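Local coordinates for phosphatidylinositide phosphatase SAC2 (Homo sapiens, PDB 4XUU), which is an inositol 4-phosphatase that acts mainly on phosphatidylinositol 4-phosphate and probably contributes to endocytic recycling, seen here through its homodimerising hSac2 domain, at the interface of chains A and B. Numbering follows the deposited sequence. Chains: chain A/B, Phosphatidylinositide phosphatase SAC2.

The interface of chains A and B. Residues chain A 73, 167, 169; chain B 4-5, 8.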
ATOM      1  N   TYR A  73      26.184  14.457  10.869  1.00 52.55           N
ATOM      2  CA  TYR A  73      25.046  14.382  11.782  1.00 48.96           C
ATOM      3  C   TYR A  73      24.156  15.614  11.653  1.00 47.61           C
ATOM      4  O   TYR A  73      24.642  16.738  11.633  1.00 49.70           O
ATOM      5  CB  TYR A  73      25.539  14.225  13.225  1.00 49.86           C
ATOM      6  CG  TYR A  73      24.455  14.290  14.277  1.00 47.76           C
ATOM      7  CD1 TYR A  73      24.045  15.517  14.808  1.00 48.09           C
ATOM      8  CD2 TYR A  73      23.852  13.130  14.756  1.00 45.90           C
ATOM      9  CE1 TYR A  73      23.054  15.586  15.777  1.00 47.06           C
ATOM     10  CE2 TYR A  73      22.856  13.188  15.730  1.00 45.15           C
ATOM     11  CZ  TYR A  73      22.465  14.420  16.233  1.00 46.03           C
ATOM     12  OH  TYR A  73      21.489  14.487  17.199  1.00 46.57           O
ATOM     13  N   ASP A 167      26.403  19.952   8.894  1.00 68.64           N
ATOM     14  CA  ASP A 167      26.085  19.437  10.220  1.00 66.86           C
ATOM     15  C   ASP A 167      25.205  20.428  10.971  1.00 66.95           C
ATOM     16  O   ASP A 167      25.445  21.637  10.930  1.00 70.00           O
ATOM     17  CB  ASP A 167      27.363  19.132  11.007  1.00 69.52           C
ATOM     18  CG  ASP A 167      28.099  17.903  10.485  1.00 69.51           C
ATOM     19  OD1 ASP A 167      27.434  16.896  10.166  1.00 66.23           O
ATOM     20  OD2 ASP A 167      29.347  17.943  10.400  1.00 73.22           O
ATOM     21  N   ILE A 169      22.900  20.841  14.765  1.00 66.44           N
ATOM     22  CA  ILE A 169      22.568  20.390  16.111  1.00 66.79           C
ATOM     23  C   ILE A 169      21.107  20.688  16.451  1.00 66.11           C
ATOM     24  O   ILE A 169      20.445  19.898  17.125  1.00 64.87           O
ATOM     25  CB  ILE A 169      23.498  21.066  17.156  1.00 70.97           C
ATOM     26  CG1 ILE A 169      24.952  20.597  16.982  1.00 72.38           C
ATOM     27  CG2 ILE A 169      22.994  20.849  18.589  1.00 72.28           C
ATOM     28  CD1 ILE A 169      25.163  19.097  17.111  1.00 70.36           C
ATOM     29  OXT ILE A 169      20.554  21.723  16.072  1.00 67.39           O
TER
ATOM     30  N   HIS B   4      30.558  19.753  19.568  1.00 81.17           N
ATOM     31  CA  HIS B   4      29.254  19.198  19.931  1.00 77.14           C
ATOM     32  C   HIS B   4      28.916  17.996  19.062  1.00 75.82           C
ATOM     33  O   HIS B   4      28.493  16.950  19.567  1.00 73.46           O
ATOM     34  CB  HIS B   4      28.165  20.265  19.793  1.00 76.94           C
ATOM     35  CG  HIS B   4      26.895  19.942  20.522  1.00 74.46           C
ATOM     36  ND1 HIS B   4      25.977  20.908  20.870  1.00 75.36           N
ATOM     37  CD2 HIS B   4      26.395  18.769  20.977  1.00 72.10           C
ATOM     38  CE1 HIS B   4      24.960  20.342  21.494  1.00 73.96           C
ATOM     39  NE2 HIS B   4      25.190  19.045  21.575  1.00 71.99           N
ATOM     40  N   GLN B   5      29.110  18.148  17.754  1.00 78.04           N
ATOM     41  CA  GLN B   5      28.853  17.071  16.802  1.00 77.76           C
ATOM     42  C   GLN B   5      29.705  15.843  17.112  1.00 77.64           C
ATOM     43  O   GLN B   5      29.194  14.723  17.145  1.00 75.27           O
ATOM     44  CB  GLN B   5      29.107  17.537  15.369  1.00 81.92           C
ATOM     45  CG  GLN B   5      28.074  18.498  14.811  1.00 83.08           C
ATOM     46  CD  GLN B   5      28.425  19.952  15.064  1.00 85.73           C
ATOM     47  OE1 GLN B   5      28.708  20.356  16.193  1.00 83.89           O
ATOM     48  NE2 GLN B   5      28.401  20.753  14.006  1.00 90.17           N
ATOM     49  N   ILE B   8      28.250  14.189  20.351  1.00 69.08           N
ATOM     50  CA  ILE B   8      26.986  13.477  20.125  1.00 66.67           C
ATOM     51  C   ILE B   8      27.177  12.255  19.217  1.00 66.65           C
ATOM     52  O   ILE B   8      26.477  11.249  19.359  1.00 64.70           O
ATOM     53  CB  ILE B   8      25.838  14.419  19.622  1.00 66.40           C
ATOM     54  CG1 ILE B   8      24.474  13.720  19.683  1.00 64.97           C
ATOM     55  CG2 ILE B   8      26.094  14.930  18.219  1.00 68.47           C
ATOM     56  CD1 ILE B   8      23.795  13.762  21.050  1.00 64.64           C
TER
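In chain A the backbone is extended at A:Tyr73 in strand 72-77 and open at A:Asp167 in the C-terminal tail, which ends at A:Ile169, and both segments meet the first turns of helix 4-19 of chain B, where B:His4, B:Gln5 and B:Ile8 have helical backbone angles. The patch belongs to the two-fold interface of the hSac2 domain, a pleckstrin-homology fold in a protein known to form homodimers, and it illustrates how an N-terminal helix can lie against a strand and tail of its partner; the twin contact has the chains reversed.

B:Ile8 sets its CG2 methyl over the centre of the A:Tyr73 ring, 3.9 Å above the plane, while its CG1 branch reaches out toward the phenol end and comes within 4.0 Å of the hydroxyl OH. The two side chains run at about a right angle. With CG anti to the backbone N (chi1 174°), the tyrosine ring is carried toward the helix, and chi2 of -87° turns its face to B:Ile8. Behind it, A:Tyr73 N donates a nearly straight hydrogen bond of 2.8 Å to the carboxylate OD1 of A:Asp167, tying the tail to the strand.

That same aspartate offers its CB to B:Gln5, whose amide NE2 lies 3.6 Å from it. CG of B:Gln5 lies 3.8 Å from the CD1 methyl of A:Ile169, and the bend of the glutamine chain at chi2 (91°) brings CD and OE1 beside that methyl too.

The terminal isoleucine thereby sits between two neighbours on the helix. CD1 of A:Ile169 rests 3.9 Å above one face of the B:His4 imidazole, offset toward the rim. On the other branch, CG2 of A:Ile169 lies 3.5 Å from CE1 of B:His4. Replacing this histidine with an alanine would probably leave both branches of the isoleucine without their flat cover on that side and free the tail's end to shift.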